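Side-chain contacts in succinate dehydrogenase (Membrane anchor subunit) (Mycolicibacterium smegmatis, PDB 7D6V), which serves as the membrane anchor of a succinate dehydrogenase, carries a membrane-embedded Rieske-type iron-sulfur cluster and probably passes electrons to quinone: residues C[67-72]-C[252-257]; C[88-93]-C[99-104]; C[199-204]-C[234-239]. One frame throughout, in Å; residues are numbered along the deposited sequence.

Overall arrangement
Interaction 1 is the buried one: a loop turn meets helix 240-264, and a carboxylate sits among the apolar groups of the contact. Interactions 2 and 3 are surface contacts, made by partly exposed or exposed residues, and are purely apolar between their segments. Interaction 2 joins two parts of the same loop region, between strand 66-67 and helix 104-112, whereas interaction 3 joins helices 188-204 and 224-237 beside the iron-sulfur site. Interactions 1 and 2 touch directly, with Ala100 and Met99 against Phe70 and Tyr71, although their centres are about 16 Å apart. Interaction 3 touches neither and lies across the chain's centre from interaction 2; helix 224-237 is followed by helix 240-264, which carries part of interaction 1.

Interaction 1: residues C[67-72]-C[252-257]; sequences LTPFYS and VLTDFY
A short 3-10 turn at Pro69 and Phe70, just past the small antiparallel pair of strands 60-61 and 66-67, packs with Thr68 against Thr254 and Asp255 of helix 240-264. The turn is closed by Tyr71 N bonding to Thr68 O at 3.0 Å. The backbones come nearest at Thr68 CA and Asp255 CA, 5.6 Å apart, and the two segments bury 225 Å² without any hydrogen bond between them.

Asp255 is the centre of the contact. Its CG lies anti to the backbone N (chi1 -160°), which swings the carboxylate over to the loop and brings OD1 against both the Thr68 methyl and the Phe70 ring. OD1 meets the ring at the edge, near its plane, beside CD1, with the carboxylate turned 45° from the ring. The approach is thus to the rim of the phenylalanine rather than to a face. The other oxygen, OD2, forms a salt bridge with Arg52 NE of helix 33-55, so the buried charge has its strongest partner on a third element. Tyr48 of the same helix also touches Asp255.

Thr68 takes part through its methyl group: CG2, anti to the backbone N, is the atom that touches Asp255. Pro69 also packs on Asn195 of helix 188-204, so the turn meets two helices. Thr254 spends its hydroxyl on its own helix, OG1 bonding to Thr250 O, and presents its methyl to the loop. The Pro69 and Thr254 side chains meet at about a right angle, with Pro69 CD 4.1 Å from Thr254 CG2.

Interaction 2: residues C[88-93]-C[99-104]; sequences QWVGDL and MAFISL
Apolar contact alone joins Val90 and Leu93 to Met99 and Phe101, two irregular parts of one long loop; no hydrogen bond crosses between the segments, and 153 Å² is buried in all. The closest backbone approach is between Leu93 CA and Met99 CA at 7.3 Å, wide enough that side chains make most of the contact.

The aliphatic-to-aromatic contacts centre on Phe101. Its ring and Val90 come from opposite directions, and Val90 CG1 meets the far edge of the ring near its plane, 3.5 Å from Phe101 CZ. CG1 is the Val90 branch that does this because it sits between the backbone N and the carbonyl carbon (chi1 60°), while CG2 lies anti to the N. Leu93 reaches the same ring nearer its attachment, its CD1 4.0 Å from Phe101 CD2, with an approach at an intermediate tilt. Within its own segment the ring also has Ile102 CG1 over one face, 3.9 Å above the plane and offset toward the rim.

The purely aliphatic contact is made by the same Leu93 methyl. CD1 lies 3.8 Å from Met99 CA and 4.4 Å from Met99 CG, so one branch of the leucine bridges Met99 and Phe101.

Polar bonds are made outside this pair of segments or inside one of them. Gly91 O accepts from Thr77 OG1 and Ser76 OG, and backbone bonds tie Trp89 and Val90 to Val75, which fixes the 88-93 part against an earlier portion of the loop. On the other part, Leu104 N bonds to Ala100 O at 3.1 Å. Met99 packs on Tyr59, close to strand 60-61, and the 99-104 segment runs directly into helix 104-112; the contact therefore sits at the entrance to that helix, well beyond strand 66-67.

Interaction 3: residues C[199-204]-C[234-239]; sequences LWVYTL and SKLNTR
Leu204 and Leu236 mark the nearest backbone approach, 7.6 Å between their CA atoms, where the last turn of helix 188-204 comes beside the end region of helix 224-237. At this spacing the contact is made by side chains, and the buried area is small, 118 Å².

Leu236 spans the contact. Its CB points toward the other helix, and its two methyl groups divide the work: CD2 comes 4.3 Å from Val201 CG1, and CD1 lies 4.4 Å from Leu204 CB. The partners are three residues apart on their helix and thus on neighbouring turns of one side of it, so Leu236 rests against both. Val201 offers the branch that is anti to its backbone N (chi1 174°), and its side chain also packs on Phe243 of helix 240-264. Leu204 contributes its CB here rather than its terminal methyls.

Both segments lie at the approach to the membrane-embedded Rieske-type site. Helix 188-204 ends just before the cluster-pocket residues Cys206 and His207, and the 234-239 segment leads directly to His240 of the same pocket. Tyr202, whose CB is directed away from the 234-239 segment, touches the iron-sulfur cluster; its ring lies nearly parallel to that of His240, the planes about 5° apart. Just past the first segment, Asn237 ND2 bonds to Ser205 O.

On the side of the first helix turned from Leu236, Thr203 OG1 bonds to Leu199 O at 2.7 Å. That carbonyl also accepts from Thr203 N, and the two donors reach it from opposite faces of its plane, the hydroxyl 35° out of it.

Interaction 1: residues C[67-72]-C[252-257]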
loop_
_atom_site.group_PDB
_atom_site.type_symbol
_atom_site.label_atom_id
_atom_site.label_comp_id
_atom_site.label_asym_id
_atom_site.label_seq_id
_atom_site.Cartn_x
_atom_site.Cartn_y
_atom_site.Cartn_z
ATOM N N LEU C 67 1.688 0.647 55.446
ATOM C CA LEU C 67 0.298 0.292 55.211
ATOM C C LEU C 67 0.164 -0.325 53.831
ATOM O O LEU C 67 0.632 0.246 52.842
ATOM C CB LEU C 67 -0.616 1.511 55.339
ATOM C CG LEU C 67 -2.110 1.248 55.162
ATOM C CD1 LEU C 67 -2.620 0.300 56.230
ATOM C CD2 LEU C 67 -2.872 2.550 55.193
ATOM N N THR C 68 -0.468 -1.489 53.771
ATOM C CA THR C 68 -0.702 -2.151 52.500
ATOM C C THR C 68 -1.643 -1.317 51.633
ATOM O O THR C 68 -2.610 -0.742 52.144
ATOM C CB THR C 68 -1.302 -3.538 52.731
ATOM O OG1 THR C 68 -0.417 -4.316 53.543
ATOM C CG2 THR C 68 -1.503 -4.242 51.426
ATOM N N PRO C 69 -1.389 -1.219 50.326
ATOM C CA PRO C 69 -2.353 -0.547 49.440
ATOM C C PRO C 69 -3.716 -1.213 49.399
ATOM O O PRO C 69 -4.705 -0.538 49.092
ATOM C CB PRO C 69 -1.666 -0.601 48.071
ATOM C CG PRO C 69 -0.228 -0.769 48.371
ATOM C CD PRO C 69 -0.143 -1.566 49.626
ATOM N N PHE C 70 -3.805 -2.512 49.689
ATOM C CA PHE C 70 -5.094 -3.190 49.730
ATOM C C PHE C 70 -5.922 -2.805 50.947
ATOM O O PHE C 70 -7.098 -3.173 51.015
ATOM C CB PHE C 70 -4.892 -4.707 49.687
ATOM C CG PHE C 70 -4.605 -5.241 48.312
ATOM C CD1 PHE C 70 -3.625 -6.189 48.111
ATOM C CD2 PHE C 70 -5.325 -4.797 47.220
ATOM C CE1 PHE C 70 -3.358 -6.681 46.855
ATOM C CE2 PHE C 70 -5.063 -5.287 45.957
ATOM C CZ PHE C 70 -4.077 -6.230 45.777
ATOM N N TYR C 71 -5.337 -2.085 51.905
ATOM C CA TYR C 71 -6.055 -1.565 53.062
ATOM C C TYR C 71 -5.905 -0.053 53.178
ATOM O O TYR C 71 -6.089 0.494 54.267
ATOM C CB TYR C 71 -5.556 -2.217 54.354
ATOM C CG TYR C 71 -5.980 -3.648 54.569
ATOM C CD1 TYR C 71 -5.463 -4.668 53.787
ATOM C CD2 TYR C 71 -6.881 -3.982 55.569
ATOM C CE1 TYR C 71 -5.841 -5.973 53.984
ATOM C CE2 TYR C 71 -7.263 -5.287 55.774
ATOM C CZ TYR C 71 -6.741 -6.278 54.978
ATOM O OH TYR C 71 -7.117 -7.582 55.177
ATOM N N SER C 72 -5.576 0.636 52.073
ATOM C CA SER C 72 -4.978 1.966 52.199
ATOM C C SER C 72 -5.931 2.979 52.824
ATOM O O SER C 72 -5.632 3.484 53.920
ATOM C CB SER C 72 -4.419 2.419 50.848
ATOM O OG SER C 72 -3.348 1.591 50.438
ATOM N N VAL C 252 0.974 -7.368 44.467
ATOM C CA VAL C 252 1.007 -8.630 45.200
ATOM C C VAL C 252 2.245 -8.708 46.087
ATOM O O VAL C 252 2.160 -9.091 47.258
ATOM C CB VAL C 252 0.927 -9.822 44.229
ATOM C CG1 VAL C 252 1.187 -11.120 44.966
ATOM C CG2 VAL C 252 -0.430 -9.858 43.562
ATOM N N LEU C 253 3.410 -8.334 45.552
ATOM C CA LEU C 253 4.627 -8.394 46.362
ATOM C C LEU C 253 4.623 -7.372 47.491
ATOM O O LEU C 253 5.127 -7.656 48.582
ATOM C CB LEU C 253 5.885 -8.242 45.505
ATOM C CG LEU C 253 6.389 -9.452 44.706
ATOM C CD1 LEU C 253 5.539 -9.837 43.518
ATOM C CD2 LEU C 253 7.826 -9.204 44.273
ATOM N N THR C 254 4.081 -6.177 47.259
ATOM C CA THR C 254 4.004 -5.191 48.331
ATOM C C THR C 254 3.142 -5.705 49.477
ATOM O O THR C 254 3.545 -5.649 50.648
ATOM C CB THR C 254 3.466 -3.873 47.780
ATOM O OG1 THR C 254 4.128 -3.575 46.548
ATOM C CG2 THR C 254 3.723 -2.739 48.759
ATOM N N ASP C 255 1.960 -6.243 49.152
ATOM C CA ASP C 255 1.132 -6.879 50.174
ATOM C C ASP C 255 1.882 -7.991 50.890
ATOM O O ASP C 255 1.846 -8.080 52.120
ATOM C CB ASP C 255 -0.151 -7.439 49.564
ATOM C CG ASP C 255 -1.235 -7.662 50.603
ATOM O OD1 ASP C 255 -2.281 -6.998 50.555
ATOM O OD2 ASP C 255 -1.038 -8.522 51.485
ATOM N N PHE C 256 2.539 -8.870 50.134
ATOM C CA PHE C 256 3.170 -10.032 50.745
ATOM C C PHE C 256 4.272 -9.616 51.710
ATOM O O PHE C 256 4.354 -10.131 52.833
ATOM C CB PHE C 256 3.710 -10.957 49.657
ATOM C CG PHE C 256 4.118 -12.305 50.160
ATOM C CD1 PHE C 256 3.188 -13.148 50.736
ATOM C CD2 PHE C 256 5.427 -12.729 50.057
ATOM C CE1 PHE C 256 3.556 -14.384 51.203
ATOM C CE2 PHE C 256 5.801 -13.965 50.521
ATOM C CZ PHE C 256 4.866 -14.794 51.097
ATOM N N TYR C 257 5.112 -8.662 51.302
ATOM C CA TYR C 257 6.186 -8.197 52.172
ATOM C C TYR C 257 5.634 -7.526 53.420
ATOM O O TYR C 257 6.110 -7.777 54.536
ATOM C CB TYR C 257 7.106 -7.238 51.414
ATOM C CG TYR C 257 8.276 -6.768 52.244
ATOM C CD1 TYR C 257 9.446 -7.503 52.305
ATOM C CD2 TYR C 257 8.203 -5.596 52.979
ATOM C CE1 TYR C 257 10.510 -7.083 53.067
ATOM C CE2 TYR C 257 9.262 -5.171 53.743
ATOM C CZ TYR C 257 10.412 -5.917 53.784
ATOM O OH TYR C 257 11.471 -5.492 54.545
#

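Interaction 2: residues C[88-93]-C[99-104]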
loop_
_atom_site.group_PDB
_atom_site.type_symbol
_atom_site.label_atom_id
_atom_site.label_comp_id
_atom_site.label_asym_id
_atom_site.label_seq_id
_atom_site.Cartn_x
_atom_site.Cartn_y
_atom_site.Cartn_z
ATOM N N GLN C 88 -11.287 8.563 61.154
ATOM C CA GLN C 88 -12.110 7.372 61.320
ATOM C C GLN C 88 -13.570 7.781 61.202
ATOM O O GLN C 88 -14.038 8.645 61.949
ATOM C CB GLN C 88 -11.832 6.700 62.663
ATOM C CG GLN C 88 -10.501 5.977 62.707
ATOM C CD GLN C 88 -10.104 5.560 64.100
ATOM O OE1 GLN C 88 -10.393 6.249 65.075
ATOM N NE2 GLN C 88 -9.429 4.424 64.202
ATOM N N TRP C 89 -14.286 7.160 60.268
ATOM C CA TRP C 89 -15.623 7.603 59.897
ATOM C C TRP C 89 -16.730 6.618 60.234
ATOM O O TRP C 89 -17.818 7.046 60.624
ATOM C CB TRP C 89 -15.675 7.908 58.394
ATOM C CG TRP C 89 -14.743 9.005 57.963
ATOM C CD1 TRP C 89 -13.697 8.896 57.094
ATOM C CD2 TRP C 89 -14.782 10.377 58.374
ATOM N NE1 TRP C 89 -13.080 10.111 56.943
ATOM C CE2 TRP C 89 -13.726 11.038 57.717
ATOM C CE3 TRP C 89 -15.606 11.111 59.233
ATOM C CZ2 TRP C 89 -13.471 12.396 57.892
ATOM C CZ3 TRP C 89 -15.351 12.459 59.406
ATOM C CH2 TRP C 89 -14.293 13.087 58.739
ATOM N N VAL C 90 -16.502 5.312 60.101
ATOM C CA VAL C 90 -17.585 4.326 60.094
ATOM C C VAL C 90 -17.254 3.185 61.056
ATOM O O VAL C 90 -16.519 2.251 60.722
ATOM C CB VAL C 90 -17.896 3.815 58.680
ATOM C CG1 VAL C 90 -16.695 3.129 58.027
ATOM C CG2 VAL C 90 -19.085 2.869 58.714
ATOM N N GLY C 91 -17.775 3.277 62.279
ATOM C CA GLY C 91 -18.040 2.142 63.152
ATOM C C GLY C 91 -17.114 0.944 63.111
ATOM O O GLY C 91 -15.889 1.081 63.166
ATOM N N ASP C 92 -17.707 -0.247 63.024
ATOM C CA ASP C 92 -16.982 -1.510 62.967
ATOM C C ASP C 92 -17.583 -2.379 61.873
ATOM O O ASP C 92 -18.806 -2.430 61.716
ATOM C CB ASP C 92 -17.034 -2.245 64.309
ATOM C CG ASP C 92 -16.788 -1.323 65.489
ATOM O OD1 ASP C 92 -15.622 -0.934 65.713
ATOM O OD2 ASP C 92 -17.762 -0.989 66.194
ATOM N N LEU C 93 -16.723 -3.069 61.125
ATOM C CA LEU C 93 -17.295 -3.700 59.941
ATOM C C LEU C 93 -17.615 -5.169 60.196
ATOM O O LEU C 93 -16.858 -5.862 60.885
ATOM C CB LEU C 93 -16.333 -3.584 58.760
ATOM C CG LEU C 93 -15.866 -2.159 58.457
ATOM C CD1 LEU C 93 -14.881 -2.140 57.302
ATOM C CD2 LEU C 93 -17.052 -1.248 58.177
ATOM N N MET C 99 -11.945 -3.699 54.942
ATOM C CA MET C 99 -11.523 -2.478 55.618
ATOM C C MET C 99 -11.260 -1.340 54.641
ATOM O O MET C 99 -11.255 -0.176 55.052
ATOM C CB MET C 99 -10.282 -2.752 56.465
ATOM C CG MET C 99 -10.593 -3.000 57.929
ATOM S SD MET C 99 -9.166 -2.773 58.995
ATOM C CE MET C 99 -9.707 -3.631 60.467
ATOM N N ALA C 100 -11.068 -1.647 53.361
ATOM C CA ALA C 100 -10.830 -0.657 52.318
ATOM C C ALA C 100 -11.977 -0.636 51.311
ATOM O O ALA C 100 -11.764 -0.590 50.100
ATOM C CB ALA C 100 -9.502 -0.917 51.614
ATOM N N PHE C 101 -13.210 -0.683 51.816
ATOM C CA PHE C 101 -14.399 -0.682 50.973
ATOM C C PHE C 101 -14.596 0.626 50.223
ATOM O O PHE C 101 -15.436 0.681 49.321
ATOM C CB PHE C 101 -15.635 -0.965 51.824
ATOM C CG PHE C 101 -15.943 0.120 52.816
ATOM C CD1 PHE C 101 -16.889 1.089 52.531
ATOM C CD2 PHE C 101 -15.289 0.170 54.033
ATOM C CE1 PHE C 101 -17.171 2.085 53.439
ATOM C CE2 PHE C 101 -15.569 1.164 54.942
ATOM C CZ PHE C 101 -16.512 2.122 54.644
ATOM N N ILE C 102 -13.874 1.682 50.593
ATOM C CA ILE C 102 -14.004 2.955 49.894
ATOM C C ILE C 102 -13.336 2.889 48.527
ATOM O O ILE C 102 -13.871 3.393 47.535
ATOM C CB ILE C 102 -13.429 4.091 50.758
ATOM C CG1 ILE C 102 -14.318 4.328 51.978
ATOM C CG2 ILE C 102 -13.270 5.363 49.945
ATOM C CD1 ILE C 102 -15.711 4.789 51.633
ATOM N N SER C 103 -12.168 2.254 48.446
ATOM C CA SER C 103 -11.347 2.290 47.245
ATOM C C SER C 103 -11.372 1.009 46.431
ATOM O O SER C 103 -11.243 1.075 45.209
ATOM C CB SER C 103 -9.893 2.603 47.608
ATOM O OG SER C 103 -9.435 1.725 48.617
ATOM N N LEU C 104 -11.518 -0.150 47.071
ATOM C CA LEU C 104 -11.494 -1.408 46.330
ATOM C C LEU C 104 -12.556 -1.492 45.238
ATOM O O LEU C 104 -12.219 -1.948 44.132
ATOM C CB LEU C 104 -11.618 -2.587 47.303
ATOM C CG LEU C 104 -10.394 -2.895 48.166
ATOM C CD1 LEU C 104 -10.645 -4.118 49.028
ATOM C CD2 LEU C 104 -9.156 -3.090 47.310
#

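Interaction 3: residues C[199-204]-C[234-239]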
loop_
_atom_site.group_PDB
_atom_site.type_symbol
_atom_site.label_atom_id
_atom_site.label_comp_id
_atom_site.label_asym_id
_atom_site.label_seq_id
_atom_site.Cartn_x
_atom_site.Cartn_y
_atom_site.Cartn_z
ATOM N N LEU C 199 2.381 2.313 39.788
ATOM C CA LEU C 199 0.948 2.576 39.706
ATOM C C LEU C 199 0.675 3.897 39.007
ATOM O O LEU C 199 -0.261 4.004 38.211
ATOM C CB LEU C 199 0.330 2.575 41.101
ATOM C CG LEU C 199 0.102 1.216 41.757
ATOM C CD1 LEU C 199 -0.464 1.401 43.150
ATOM C CD2 LEU C 199 -0.820 0.364 40.911
ATOM N N TRP C 200 1.478 4.920 39.303
ATOM C CA TRP C 200 1.330 6.192 38.603
ATOM C C TRP C 200 1.590 6.034 37.112
ATOM O O TRP C 200 0.883 6.619 36.287
ATOM C CB TRP C 200 2.271 7.236 39.197
ATOM C CG TRP C 200 1.678 8.033 40.308
ATOM C CD1 TRP C 200 2.153 8.141 41.575
ATOM C CD2 TRP C 200 0.505 8.852 40.247
ATOM N NE1 TRP C 200 1.349 8.968 42.315
ATOM C CE2 TRP C 200 0.330 9.420 41.522
ATOM C CE3 TRP C 200 -0.415 9.159 39.241
ATOM C CZ2 TRP C 200 -0.724 10.275 41.817
ATOM C CZ3 TRP C 200 -1.460 10.006 39.538
ATOM C CH2 TRP C 200 -1.608 10.554 40.815
ATOM N N VAL C 201 2.609 5.254 36.749
ATOM C CA VAL C 201 2.905 5.030 35.335
ATOM C C VAL C 201 1.725 4.355 34.646
ATOM O O VAL C 201 1.308 4.750 33.550
ATOM C CB VAL C 201 4.195 4.207 35.181
ATOM C CG1 VAL C 201 4.421 3.842 33.727
ATOM C CG2 VAL C 201 5.378 4.981 35.720
ATOM N N TYR C 202 1.163 3.327 35.285
ATOM C CA TYR C 202 0.023 2.626 34.703
ATOM C C TYR C 202 -1.190 3.539 34.575
ATOM O O TYR C 202 -1.899 3.505 33.565
ATOM C CB TYR C 202 -0.321 1.398 35.542
ATOM C CG TYR C 202 -1.630 0.755 35.157
ATOM C CD1 TYR C 202 -1.792 0.155 33.917
ATOM C CD2 TYR C 202 -2.706 0.754 36.030
ATOM C CE1 TYR C 202 -2.986 -0.430 33.561
ATOM C CE2 TYR C 202 -3.901 0.174 35.682
ATOM C CZ TYR C 202 -4.036 -0.419 34.448
ATOM O OH TYR C 202 -5.230 -1.001 34.103
ATOM N N THR C 203 -1.447 4.359 35.594
ATOM C CA THR C 203 -2.582 5.273 35.546
ATOM C C THR C 203 -2.404 6.331 34.464
ATOM O O THR C 203 -3.373 6.715 33.800
ATOM C CB THR C 203 -2.782 5.927 36.913
ATOM O OG1 THR C 203 -2.796 4.913 37.924
ATOM C CG2 THR C 203 -4.090 6.689 36.959
ATOM N N LEU C 204 -1.179 6.815 34.268
ATOM C CA LEU C 204 -0.940 7.856 33.280
ATOM C C LEU C 204 -0.770 7.318 31.867
ATOM O O LEU C 204 -0.786 8.109 30.921
ATOM C CB LEU C 204 0.291 8.677 33.664
ATOM C CG LEU C 204 0.168 9.504 34.943
ATOM C CD1 LEU C 204 1.389 10.384 35.121
ATOM C CD2 LEU C 204 -1.101 10.334 34.925
ATOM N N SER C 234 1.380 9.223 24.940
ATOM C CA SER C 234 1.329 8.200 23.900
ATOM C C SER C 234 2.534 7.274 23.976
ATOM O O SER C 234 2.406 6.055 23.790
ATOM C CB SER C 234 1.246 8.861 22.527
ATOM O OG SER C 234 0.110 9.695 22.431
ATOM N N LYS C 235 3.717 7.837 24.240
ATOM C CA LYS C 235 4.891 6.994 24.440
ATOM C C LYS C 235 4.678 6.026 25.597
ATOM O O LYS C 235 5.054 4.853 25.510
ATOM C CB LYS C 235 6.132 7.852 24.679
ATOM C CG LYS C 235 6.916 8.161 23.421
ATOM C CD LYS C 235 7.310 9.623 23.346
ATOM C CE LYS C 235 8.074 10.059 24.580
ATOM N NZ LYS C 235 8.399 11.510 24.534
ATOM N N LEU C 236 4.075 6.499 26.688
ATOM C CA LEU C 236 3.755 5.599 27.795
ATOM C C LEU C 236 2.691 4.579 27.402
ATOM O O LEU C 236 2.764 3.411 27.795
ATOM C CB LEU C 236 3.298 6.395 29.012
ATOM C CG LEU C 236 4.385 7.036 29.868
ATOM C CD1 LEU C 236 3.785 7.553 31.158
ATOM C CD2 LEU C 236 5.490 6.040 30.151
ATOM N N ASN C 237 1.692 5.010 26.634
ATOM C CA ASN C 237 0.554 4.175 26.283
ATOM C C ASN C 237 0.931 3.044 25.340
ATOM O O ASN C 237 0.230 2.029 25.299
ATOM C CB ASN C 237 -0.536 5.053 25.664
ATOM C CG ASN C 237 -1.786 4.282 25.318
ATOM O OD1 ASN C 237 -2.031 3.972 24.155
ATOM N ND2 ASN C 237 -2.594 3.981 26.324
ATOM N N THR C 238 2.016 3.196 24.581
ATOM C CA THR C 238 2.473 2.090 23.744
ATOM C C THR C 238 2.839 0.852 24.559
ATOM O O THR C 238 2.840 -0.256 24.013
ATOM C CB THR C 238 3.672 2.515 22.899
ATOM O OG1 THR C 238 4.670 3.102 23.742
ATOM C CG2 THR C 238 3.248 3.515 21.845
ATOM N N ARG C 239 3.144 1.012 25.847
ATOM C CA ARG C 239 3.514 -0.087 26.731
ATOM C C ARG C 239 2.454 -0.352 27.797
ATOM O O ARG C 239 2.774 -0.806 28.895
ATOM C CB ARG C 239 4.859 0.193 27.400
ATOM C CG ARG C 239 6.065 0.277 26.476
ATOM C CD ARG C 239 6.373 -1.055 25.812
ATOM N NE ARG C 239 5.614 -1.274 24.586
ATOM C CZ ARG C 239 5.521 -2.446 23.970
ATOM N NH1 ARG C 239 6.135 -3.509 24.468
ATOM N NH2 ARG C 239 4.808 -2.557 22.857
#